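Local coordinates for 457aa long hypothetical protein (Pyrococcus horikoshii, PDB 2CSU) that is of unknown function but carries a CoA-binding domain of Rossmann type followed by two domains of the CoA-ligase superfamily, at residues E421-E424 with P429-E432; M279-R284 with P434-S439; A297-A302 with Y357-L362; K229-A234 with V445-N450. One frame throughout, in Å; residues are numbered along the deposited sequence.

Contact 1: E421-E424 with P429-E432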
loop_
_atom_site.group_PDB
_atom_site.type_symbol
_atom_site.label_atom_id
_atom_site.label_comp_id
_atom_site.label_asym_id
_atom_site.label_seq_id
_atom_site.Cartn_x
_atom_site.Cartn_y
_atom_site.Cartn_z
ATOM N N GLU A 421 14.053 -6.587 1.825
ATOM C CA GLU A 421 14.821 -7.190 0.741
ATOM C C GLU A 421 15.549 -8.425 1.250
ATOM O O GLU A 421 15.526 -9.478 0.609
ATOM C CB GLU A 421 15.817 -6.171 0.156
ATOM C CG GLU A 421 15.172 -5.176 -0.821
ATOM C CD GLU A 421 16.106 -4.053 -1.283
ATOM O OE1 GLU A 421 15.640 -3.170 -2.044
ATOM O OE2 GLU A 421 17.295 -4.048 -0.896
ATOM N N LEU A 422 16.164 -8.303 2.421
ATOM C CA LEU A 422 16.901 -9.409 3.024
ATOM C C LEU A 422 16.000 -10.571 3.434
ATOM O O LEU A 422 16.382 -11.734 3.300
ATOM C CB LEU A 422 17.691 -8.908 4.236
ATOM C CG LEU A 422 18.533 -9.941 4.996
ATOM C CD1 LEU A 422 19.590 -10.571 4.078
ATOM C CD2 LEU A 422 19.205 -9.253 6.173
ATOM N N LEU A 423 14.817 -10.264 3.961
ATOM C CA LEU A 423 13.881 -11.320 4.349
ATOM C C LEU A 423 13.360 -12.000 3.081
ATOM O O LEU A 423 13.376 -13.230 2.969
ATOM C CB LEU A 423 12.709 -10.736 5.143
ATOM C CG LEU A 423 13.065 -10.141 6.508
ATOM C CD1 LEU A 423 12.001 -9.159 6.958
ATOM C CD2 LEU A 423 13.231 -11.270 7.513
ATOM N N GLU A 424 12.901 -11.192 2.129
ATOM C CA GLU A 424 12.425 -11.817 0.900
ATOM C C GLU A 424 13.512 -12.662 0.228
ATOM O O GLU A 424 13.249 -13.653 -0.440
ATOM C CB GLU A 424 11.960 -10.712 -0.049
ATOM C CG GLU A 424 10.836 -9.869 0.555
ATOM C CD GLU A 424 9.509 -10.548 0.305
ATOM O OE1 GLU A 424 9.455 -11.445 -0.523
ATOM O OE2 GLU A 424 8.529 -10.164 0.942
ATOM N N PRO A 429 8.132 -14.075 3.267
ATOM C CA PRO A 429 7.226 -13.042 2.744
ATOM C C PRO A 429 7.177 -11.906 3.765
ATOM O O PRO A 429 6.962 -12.145 4.951
ATOM C CB PRO A 429 5.882 -13.774 2.630
ATOM C CG PRO A 429 6.279 -15.204 2.452
ATOM C CD PRO A 429 7.427 -15.357 3.425
ATOM N N THR A 430 7.377 -10.679 3.309
ATOM C CA THR A 430 7.366 -9.538 4.210
ATOM C C THR A 430 6.327 -8.511 3.820
ATOM O O THR A 430 6.284 -8.030 2.681
ATOM C CB THR A 430 8.757 -8.893 4.281
ATOM O OG1 THR A 430 9.654 -9.814 4.916
ATOM C CG2 THR A 430 8.720 -7.583 5.089
ATOM N N TYR A 431 5.496 -8.163 4.789
ATOM C CA TYR A 431 4.421 -7.221 4.548
ATOM C C TYR A 431 4.619 -5.922 5.288
ATOM O O TYR A 431 5.430 -5.844 6.195
ATOM C CB TYR A 431 3.088 -7.878 4.930
ATOM C CG TYR A 431 2.885 -9.192 4.206
ATOM C CD1 TYR A 431 3.501 -10.369 4.655
ATOM C CD2 TYR A 431 2.130 -9.250 3.039
ATOM C CE1 TYR A 431 3.360 -11.570 3.951
ATOM C CE2 TYR A 431 1.990 -10.435 2.331
ATOM C CZ TYR A 431 2.601 -11.591 2.786
ATOM O OH TYR A 431 2.442 -12.760 2.074
ATOM N N GLU A 432 3.863 -4.906 4.899
ATOM C CA GLU A 432 3.975 -3.595 5.515
ATOM C C GLU A 432 2.656 -3.209 6.176
ATOM O O GLU A 432 2.556 -2.152 6.797
ATOM C CB GLU A 432 4.384 -2.555 4.444
ATOM C CG GLU A 432 4.464 -1.106 4.924
ATOM C CD GLU A 432 5.456 -0.252 4.118
ATOM O OE1 GLU A 432 5.333 0.997 4.137
ATOM O OE2 GLU A 432 6.369 -0.830 3.479
#
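E424 and L423, in the last turn of helix 417-424, meet T430 where the chain returns as strand 430-431, closing the second half of a beta-alpha-beta unit that starts at strand 406-411. The tight part lies beneath the helix. CB and CD1 of L423 both close on T430 OG1 from the same side, each at 3.2 Å, and the two side chains cross at about a right angle. The hydroxyl is itself hydrogen-bonded to I428 O, so the leucine covers a polar atom that already has a partner. L423 also packs on A408 and F410 of strand 406-411, which joins the helix to the sheet.

Toward solvent the packing thins: E421 is exposed and its CB points away from the strand, whereas E424, partly exposed, turns back. Its chain folds at chi2 (-85°), which lays the carboxylate beside the start of the strand, with OE2 3.6 Å from P429 C. R284, reaching in from the neighbouring domain, makes a salt bridge to this same oxygen, so two donors grip it and probably stabilise its negative charge. The strand supplies the other donor: T430 N lies 2.7 Å from E424 OE2, above the carboxylate plane, with an N-H...O angle of 154°.

Contact 2: M279-R284 with P434-S439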
loop_
_atom_site.group_PDB
_atom_site.type_symbol
_atom_site.label_atom_id
_atom_site.label_comp_id
_atom_site.label_asym_id
_atom_site.label_seq_id
_atom_site.Cartn_x
_atom_site.Cartn_y
_atom_site.Cartn_z
HETATM N N MSE A 279 -5.045 -10.345 -2.836
HETATM C CA MSE A 279 -4.716 -11.353 -3.845
HETATM C C MSE A 279 -3.202 -11.605 -3.840
HETATM O O MSE A 279 -2.749 -12.746 -3.790
HETATM C CB MSE A 279 -5.161 -10.872 -5.252
HETATM C CG MSE A 279 -4.891 -11.872 -6.419
HETATM SE SE MSE A 279 -5.052 -11.218 -8.129
HETATM C CE MSE A 279 -3.675 -10.051 -8.129
ATOM N N LEU A 280 -2.434 -10.525 -3.900
ATOM C CA LEU A 280 -0.979 -10.608 -3.909
ATOM C C LEU A 280 -0.416 -11.090 -2.586
ATOM O O LEU A 280 0.507 -11.901 -2.563
ATOM C CB LEU A 280 -0.381 -9.240 -4.221
ATOM C CG LEU A 280 -0.667 -8.653 -5.606
ATOM C CD1 LEU A 280 -0.254 -7.200 -5.628
ATOM C CD2 LEU A 280 0.075 -9.447 -6.669
ATOM N N SER A 281 -0.967 -10.583 -1.484
ATOM C CA SER A 281 -0.483 -10.953 -0.164
ATOM C C SER A 281 -0.722 -12.430 0.112
ATOM O O SER A 281 0.134 -13.112 0.693
ATOM C CB SER A 281 -1.162 -10.106 0.915
ATOM O OG SER A 281 -1.044 -8.712 0.653
HETATM N N MSE A 282 -1.876 -12.921 -0.333
HETATM C CA MSE A 282 -2.247 -14.304 -0.062
HETATM C C MSE A 282 -1.462 -15.286 -0.936
HETATM O O MSE A 282 -1.184 -16.417 -0.562
HETATM C CB MSE A 282 -3.743 -14.461 -0.341
HETATM C CG MSE A 282 -4.613 -13.914 0.793
HETATM SE SE MSE A 282 -6.351 -13.830 0.341
HETATM C CE MSE A 282 -6.557 -15.542 -0.169
ATOM N N ALA A 283 -1.133 -14.826 -2.156
ATOM C CA ALA A 283 -0.531 -15.727 -3.131
ATOM C C ALA A 283 0.964 -15.955 -2.885
ATOM O O ALA A 283 1.495 -17.044 -3.066
ATOM C CB ALA A 283 -0.746 -15.130 -4.522
ATOM N N ARG A 284 1.654 -14.869 -2.495
ATOM C CA ARG A 284 3.103 -14.966 -2.386
ATOM C C ARG A 284 3.529 -15.428 -0.992
ATOM O O ARG A 284 4.685 -15.330 -0.602
ATOM C CB ARG A 284 3.696 -13.586 -2.679
ATOM C CG ARG A 284 3.433 -12.589 -1.552
ATOM C CD ARG A 284 4.462 -11.452 -1.538
ATOM N NE ARG A 284 3.866 -10.224 -1.001
ATOM C CZ ARG A 284 4.607 -9.504 -0.140
ATOM N NH1 ARG A 284 5.824 -9.906 0.188
ATOM N NH2 ARG A 284 4.109 -8.377 0.378
ATOM N N PRO A 434 -0.831 -4.631 8.624
ATOM C CA PRO A 434 -1.355 -5.681 9.495
ATOM C C PRO A 434 -2.350 -6.552 8.726
ATOM O O PRO A 434 -2.348 -7.771 8.867
ATOM C CB PRO A 434 -2.018 -4.889 10.618
ATOM C CG PRO A 434 -1.112 -3.716 10.749
ATOM C CD PRO A 434 -0.883 -3.322 9.298
ATOM N N GLU A 435 -3.183 -5.927 7.892
ATOM C CA GLU A 435 -4.170 -6.693 7.127
ATOM C C GLU A 435 -3.537 -7.605 6.085
ATOM O O GLU A 435 -4.048 -8.689 5.805
ATOM C CB GLU A 435 -5.187 -5.762 6.449
ATOM C CG GLU A 435 -4.588 -4.659 5.590
ATOM C CD GLU A 435 -4.212 -3.444 6.398
ATOM O OE1 GLU A 435 -3.746 -3.619 7.556
ATOM O OE2 GLU A 435 -4.372 -2.314 5.873
ATOM N N ASP A 436 -2.417 -7.173 5.522
ATOM C CA ASP A 436 -1.724 -7.960 4.503
ATOM C C ASP A 436 -1.106 -9.236 5.070
ATOM O O ASP A 436 -1.257 -10.316 4.495
ATOM C CB ASP A 436 -0.638 -7.104 3.841
ATOM C CG ASP A 436 -1.210 -6.085 2.853
ATOM O OD1 ASP A 436 -0.416 -5.385 2.188
ATOM O OD2 ASP A 436 -2.446 -5.986 2.739
ATOM N N VAL A 437 -0.405 -9.126 6.197
ATOM C CA VAL A 437 0.208 -10.305 6.792
ATOM C C VAL A 437 -0.915 -11.243 7.278
ATOM O O VAL A 437 -0.792 -12.460 7.195
ATOM C CB VAL A 437 1.198 -9.904 7.956
ATOM C CG1 VAL A 437 0.463 -9.200 9.080
ATOM C CG2 VAL A 437 1.955 -11.138 8.474
ATOM N N ALA A 438 -2.024 -10.674 7.751
ATOM C CA ALA A 438 -3.158 -11.489 8.210
ATOM C C ALA A 438 -3.751 -12.256 7.037
ATOM O O ALA A 438 -4.107 -13.423 7.166
ATOM C CB ALA A 438 -4.254 -10.596 8.864
ATOM N N SER A 439 -3.862 -11.607 5.882
ATOM C CA SER A 439 -4.408 -12.287 4.712
ATOM C C SER A 439 -3.522 -13.449 4.320
ATOM O O SER A 439 -4.011 -14.518 3.944
ATOM C CB SER A 439 -4.526 -11.323 3.529
ATOM O OG SER A 439 -5.441 -10.285 3.806
#
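S281 lays its hydroxyl over the face of the D436 carboxylate: OG stands 3.4 Å from D436 CG and is equally far, 3.7 Å, from D436 OD1 and D436 OD2. Each polar end takes its bond elsewhere. S281 OG is hydrogen-bonded to D277 O, one turn back in its own helix, and D436 OD1 forms a salt bridge with R433, so what meets here is the broad side of one group and the tip of the other. S281 CB, meanwhile, rests 3.6 Å from the backbone oxygen D436 O.

This is helix-helix packing between domains: helix 276-283 of the flavodoxin-like domain crosses the C-terminal helix 434-450 at -46°, the axes of the short segments approaching to 8.2 Å. The small serines are consistent with so close an approach, S281 CB and S439 CB facing each other at 4.4 Å. One turn on from D436, S439 offers its backbone oxygen, and CG of the selenomethionine M282 lies 3.3 Å from S439 O. S439 OG turns back to its own helix and bonds to E435 O at 2.9 Å, approaching that oxygen from the face opposite the one used by S439 N.

Contact 3: A297-A302 with Y357-L362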
loop_
_atom_site.group_PDB
_atom_site.type_symbol
_atom_site.label_atom_id
_atom_site.label_comp_id
_atom_site.label_asym_id
_atom_site.label_seq_id
_atom_site.Cartn_x
_atom_site.Cartn_y
_atom_site.Cartn_z
ATOM N N ALA A 297 1.785 -17.477 16.587
ATOM C CA ALA A 297 2.549 -16.780 17.608
ATOM C C ALA A 297 2.953 -15.441 17.011
ATOM O O ALA A 297 3.498 -15.376 15.900
ATOM C CB ALA A 297 3.787 -17.568 17.987
ATOM N N ILE A 298 2.678 -14.373 17.746
ATOM C CA ILE A 298 3.041 -13.038 17.304
ATOM C C ILE A 298 4.190 -12.487 18.146
ATOM O O ILE A 298 4.088 -12.432 19.372
ATOM C CB ILE A 298 1.876 -12.038 17.452
ATOM C CG1 ILE A 298 0.674 -12.471 16.602
ATOM C CG2 ILE A 298 2.347 -10.649 17.042
ATOM C CD1 ILE A 298 -0.586 -11.682 16.917
HETATM N N MSE A 299 5.285 -12.098 17.494
HETATM C CA MSE A 299 6.403 -11.477 18.212
HETATM C C MSE A 299 6.558 -10.066 17.620
HETATM O O MSE A 299 6.471 -9.880 16.404
HETATM C CB MSE A 299 7.694 -12.306 18.075
HETATM C CG MSE A 299 8.018 -12.846 16.680
HETATM SE SE MSE A 299 9.507 -13.908 16.670
HETATM C CE MSE A 299 10.657 -12.700 16.556
ATOM N N THR A 300 6.776 -9.068 18.470
ATOM C CA THR A 300 6.879 -7.697 17.977
ATOM C C THR A 300 7.717 -6.799 18.886
ATOM O O THR A 300 7.955 -7.132 20.056
ATOM C CB THR A 300 5.464 -7.062 17.863
ATOM O OG1 THR A 300 5.563 -5.751 17.316
ATOM C CG2 THR A 300 4.810 -6.948 19.254
ATOM N N ASN A 301 8.154 -5.661 18.341
ATOM C CA ASN A 301 8.929 -4.686 19.108
ATOM C C ASN A 301 8.073 -3.446 19.333
ATOM O O ASN A 301 8.525 -2.446 19.872
ATOM C CB ASN A 301 10.235 -4.328 18.367
ATOM C CG ASN A 301 10.014 -3.471 17.127
ATOM O OD1 ASN A 301 8.958 -3.513 16.486
ATOM N ND2 ASN A 301 11.038 -2.699 16.765
ATOM N N ALA A 302 6.814 -3.539 18.923
ATOM C CA ALA A 302 5.859 -2.446 19.050
ATOM C C ALA A 302 4.462 -2.988 19.346
ATOM O O ALA A 302 3.918 -3.777 18.570
ATOM C CB ALA A 302 5.831 -1.636 17.759
ATOM N N TYR A 357 16.325 -12.977 17.366
ATOM C CA TYR A 357 16.790 -14.347 17.159
ATOM C C TYR A 357 16.271 -15.282 18.253
ATOM O O TYR A 357 15.639 -16.296 17.992
ATOM C CB TYR A 357 18.323 -14.337 17.164
ATOM C CG TYR A 357 18.861 -15.681 17.524
ATOM C CD1 TYR A 357 18.718 -16.748 16.641
ATOM C CD2 TYR A 357 19.551 -15.870 18.724
ATOM C CE1 TYR A 357 19.263 -17.987 16.947
ATOM C CE2 TYR A 357 20.089 -17.112 19.035
ATOM C CZ TYR A 357 19.940 -18.168 18.154
ATOM O OH TYR A 357 20.433 -19.418 18.476
ATOM N N ARG A 358 16.555 -14.949 19.505
ATOM C CA ARG A 358 16.155 -15.804 20.613
ATOM C C ARG A 358 14.652 -16.036 20.704
ATOM O O ARG A 358 14.202 -17.174 20.832
ATOM C CB ARG A 358 16.663 -15.226 21.938
ATOM C CG ARG A 358 18.163 -15.381 22.143
ATOM C CD ARG A 358 18.598 -14.779 23.473
ATOM N NE ARG A 358 18.515 -15.733 24.580
ATOM C CZ ARG A 358 18.925 -15.459 25.817
ATOM N NH1 ARG A 358 19.431 -14.263 26.091
ATOM N NH2 ARG A 358 18.847 -16.378 26.776
ATOM N N THR A 359 13.878 -14.958 20.647
ATOM C CA THR A 359 12.425 -15.074 20.741
ATOM C C THR A 359 11.816 -15.919 19.609
ATOM O O THR A 359 10.924 -16.737 19.848
ATOM C CB THR A 359 11.762 -13.681 20.738
ATOM O OG1 THR A 359 12.244 -12.920 21.855
ATOM C CG2 THR A 359 10.257 -13.816 20.846
ATOM N N ALA A 360 12.300 -15.726 18.387
ATOM C CA ALA A 360 11.788 -16.469 17.236
ATOM C C ALA A 360 12.074 -17.961 17.399
ATOM O O ALA A 360 11.204 -18.803 17.141
ATOM C CB ALA A 360 12.420 -15.942 15.947
ATOM N N LYS A 361 13.294 -18.272 17.832
ATOM C CA LYS A 361 13.728 -19.646 18.065
ATOM C C LYS A 361 12.810 -20.276 19.109
ATOM O O LYS A 361 12.244 -21.354 18.898
ATOM C CB LYS A 361 15.183 -19.644 18.562
ATOM C CG LYS A 361 15.775 -21.019 18.866
ATOM C CD LYS A 361 17.308 -20.943 19.013
ATOM C CE LYS A 361 17.841 -21.995 19.987
ATOM N NZ LYS A 361 19.327 -21.929 20.164
ATOM N N LEU A 362 12.657 -19.583 20.230
ATOM C CA LEU A 362 11.807 -20.043 21.314
ATOM C C LEU A 362 10.362 -20.251 20.878
ATOM O O LEU A 362 9.740 -21.247 21.249
ATOM C CB LEU A 362 11.845 -19.043 22.476
ATOM C CG LEU A 362 13.036 -19.127 23.430
ATOM C CD1 LEU A 362 13.147 -17.858 24.257
ATOM C CD2 LEU A 362 12.856 -20.350 24.319
#
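A crossover helix lying on an inner strand of a mixed sheet, a strand parallel to its neighbours, forms this contact. Helix 353-365 leads from strand 344-346 to strand 371-377, and strand 295-300 runs between those two, paired with both, so the helix must pass over it. M299, a selenomethionine in the model, is the strand residue that reaches out from the sheet to the helix, and its backbone keeps the sheet bonds to I373 and I375.

Its CG occupies the crowded position between the backbone N and the carbonyl carbon (chi1 44°), and the chain then bends at chi3 (-84°), bringing its end against the helix backbone. There SE comes within 3.5 Å of A360 CA and 3.6 Å of A360 CB, while the terminal M299 CE adds a contact of 3.7 Å to A360 CB. A360, with only a methyl, leaves the helix backbone within reach of SE. T359 gives a looser second point, its CG2 4.1 Å from M299 CB; its methyl faces the strand while OG1 bonds to D355 O within the helix.

All three touching residues are buried, and the contact between them is apolar. Y356 and L363 of the same helix and I393 of helix 388-400 also pack on M299, completing the beta-alpha-beta crossover of a flavodoxin-like alpha/beta domain of the CoA-ligase family.

Contact 4: K229-A234 with V445-N450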
loop_
_atom_site.group_PDB
_atom_site.type_symbol
_atom_site.label_atom_id
_atom_site.label_comp_id
_atom_site.label_asym_id
_atom_site.label_seq_id
_atom_site.Cartn_x
_atom_site.Cartn_y
_atom_site.Cartn_z
ATOM N N LYS A 229 -2.742 -29.678 -5.296
ATOM C CA LYS A 229 -1.284 -29.539 -5.408
ATOM C C LYS A 229 -0.780 -28.164 -4.926
ATOM O O LYS A 229 0.062 -28.052 -4.041
ATOM C CB LYS A 229 -0.906 -29.738 -6.874
ATOM C CG LYS A 229 -1.305 -31.123 -7.382
ATOM C CD LYS A 229 -0.955 -31.305 -8.857
ATOM C CE LYS A 229 -1.088 -32.763 -9.315
ATOM N NZ LYS A 229 -0.780 -32.871 -10.743
ATOM N N LYS A 230 -1.284 -27.100 -5.579
ATOM C CA LYS A 230 -0.928 -25.753 -5.146
ATOM C C LYS A 230 -2.116 -24.800 -5.222
ATOM O O LYS A 230 -3.100 -25.047 -5.906
ATOM C CB LYS A 230 0.216 -25.238 -6.023
ATOM C CG LYS A 230 0.518 -26.160 -7.206
ATOM C CD LYS A 230 1.299 -25.444 -8.311
ATOM C CE LYS A 230 2.513 -26.250 -8.786
ATOM N NZ LYS A 230 3.251 -25.484 -9.789
ATOM N N PRO A 231 -2.057 -23.754 -4.382
ATOM C CA PRO A 231 -3.150 -22.800 -4.226
ATOM C C PRO A 231 -3.444 -21.852 -5.386
ATOM O O PRO A 231 -2.570 -21.491 -6.187
ATOM C CB PRO A 231 -2.785 -22.063 -2.931
ATOM C CG PRO A 231 -1.325 -22.093 -2.927
ATOM C CD PRO A 231 -1.004 -23.501 -3.384
ATOM N N ILE A 232 -4.713 -21.477 -5.464
ATOM C CA ILE A 232 -5.207 -20.570 -6.474
ATOM C C ILE A 232 -5.965 -19.470 -5.733
ATOM O O ILE A 232 -6.846 -19.758 -4.930
ATOM C CB ILE A 232 -6.148 -21.312 -7.449
ATOM C CG1 ILE A 232 -5.359 -22.399 -8.192
ATOM C CG2 ILE A 232 -6.796 -20.326 -8.405
ATOM C CD1 ILE A 232 -6.193 -23.320 -9.065
ATOM N N ILE A 233 -5.596 -18.215 -5.990
ATOM C CA ILE A 233 -6.232 -17.064 -5.353
ATOM C C ILE A 233 -6.917 -16.226 -6.438
ATOM O O ILE A 233 -6.254 -15.743 -7.365
ATOM C CB ILE A 233 -5.196 -16.159 -4.614
ATOM C CG1 ILE A 233 -4.431 -16.952 -3.549
ATOM C CG2 ILE A 233 -5.918 -15.022 -3.905
ATOM C CD1 ILE A 233 -3.572 -18.063 -4.083
ATOM N N ALA A 234 -8.236 -16.053 -6.315
ATOM C CA ALA A 234 -9.006 -15.289 -7.295
ATOM C C ALA A 234 -9.630 -14.005 -6.773
ATOM O O ALA A 234 -10.259 -13.983 -5.718
ATOM C CB ALA A 234 -10.103 -16.166 -7.897
ATOM N N VAL A 445 -3.335 -21.185 6.141
ATOM C CA VAL A 445 -4.151 -22.138 6.895
ATOM C C VAL A 445 -5.208 -22.772 5.988
ATOM O O VAL A 445 -5.374 -23.990 5.994
ATOM C CB VAL A 445 -4.833 -21.465 8.115
ATOM C CG1 VAL A 445 -5.853 -22.401 8.737
ATOM C CG2 VAL A 445 -3.793 -21.114 9.147
ATOM N N GLU A 446 -5.901 -21.955 5.198
ATOM C CA GLU A 446 -6.929 -22.472 4.297
ATOM C C GLU A 446 -6.379 -23.490 3.301
ATOM O O GLU A 446 -7.026 -24.499 3.016
ATOM C CB GLU A 446 -7.611 -21.334 3.541
ATOM C CG GLU A 446 -8.944 -20.897 4.133
ATOM C CD GLU A 446 -10.033 -21.967 4.037
ATOM O OE1 GLU A 446 -11.061 -21.839 4.735
ATOM O OE2 GLU A 446 -9.869 -22.930 3.262
ATOM N N GLN A 447 -5.191 -23.231 2.765
ATOM C CA GLN A 447 -4.656 -24.203 1.816
ATOM C C GLN A 447 -4.249 -25.508 2.507
ATOM O O GLN A 447 -4.270 -26.594 1.931
ATOM C CB GLN A 447 -3.450 -23.567 1.122
ATOM C CG GLN A 447 -2.715 -24.539 0.198
ATOM C CD GLN A 447 -3.610 -24.912 -0.963
ATOM O OE1 GLN A 447 -4.737 -24.466 -1.098
ATOM N NE2 GLN A 447 -3.062 -25.797 -1.819
ATOM N N ALA A 448 -3.821 -25.376 3.775
ATOM C CA ALA A 448 -3.551 -26.570 4.565
ATOM C C ALA A 448 -4.818 -27.418 4.692
ATOM O O ALA A 448 -4.794 -28.638 4.638
ATOM C CB ALA A 448 -3.071 -26.132 5.948
ATOM N N LYS A 449 -5.949 -26.713 4.908
ATOM C CA LYS A 449 -7.233 -27.406 4.925
ATOM C C LYS A 449 -7.436 -28.199 3.634
ATOM O O LYS A 449 -7.705 -29.391 3.631
ATOM C CB LYS A 449 -8.342 -26.358 5.045
ATOM C CG LYS A 449 -8.712 -26.038 6.494
ATOM C CD LYS A 449 -9.358 -24.658 6.619
ATOM C CE LYS A 449 -10.638 -24.678 7.460
ATOM N NZ LYS A 449 -10.662 -23.511 8.341
ATOM N N ASN A 450 -7.330 -27.465 2.513
ATOM C CA ASN A 450 -7.552 -28.078 1.209
ATOM C C ASN A 450 -6.745 -29.368 1.025
ATOM O O ASN A 450 -7.275 -30.428 0.723
ATOM C CB ASN A 450 -7.185 -27.051 0.138
ATOM C CG ASN A 450 -8.283 -26.022 0.048
ATOM O OD1 ASN A 450 -9.243 -26.032 0.815
ATOM N ND2 ASN A 450 -8.135 -25.115 -0.934
HETATM O O HOH W 1 -0.573 -26.653 -1.683
#
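With CG anti to the backbone N (chi1 174°) and a bend at chi2 (66°), Q447 extends from its helix and then turns its amide flat against the ring of P231. The contact is a domain interface in an alpha/beta protein: the C-terminal helix 434-450 leans on the residues that lead into strand 232-236 of the flavodoxin-like domain.

The amide and the proline ring lie nearly parallel, face over face, although the two side chains as a whole cross at about a right angle. P231 CB stands over the middle of the amide, 3.6 Å from Q447 CD and equally far from Q447 OE1. At the other end of the ring P231 CD lies 3.5 Å from Q447 NE2. The neighbouring P231 N, at 3.4 Å from Q447 NE2, has no hydrogen to share, so that approach is plain packing. F286 touches both residues and extends the apolar surroundings of the ring.

Polar needs are met beyond the ring. Q447 NE2 gives a hydrogen bond to T227 O, in the helix that precedes the strand, which, with a water, helps to set the rotation of the amide. The lysines turn the other way: K229 NZ pairs with D199, K230 NZ reaches D203 O and other backbone oxygens, and the CB of each points away from helix 434-450. The backbone of K229 still takes part through that water, which accepts from Q447 NE2 at 2.6 Å and donates to K229 O at 2.8 Å.

How the contacts relate
Contacts 1, 2 and 3 are buried, whereas contact 4 is only partly so and admits a bridging water. Contacts 1 and 3 each seat a helix on the same sheet of the C-terminal domain, one with a charged bond near its edge, the other wholly apolar. Contacts 2 and 4 join that domain to the flavodoxin-like one through two levels of helix 434-450, contact 2 through serines, a carboxylate and a selenomethionine, contact 4 through a glutamine amide on a proline; I233 packs on M282 between them. Contact 1 meets contact 2 through R284, which lies against Y431, while Y431 OH bonds to S281 O. Contact 3 touches none of the others.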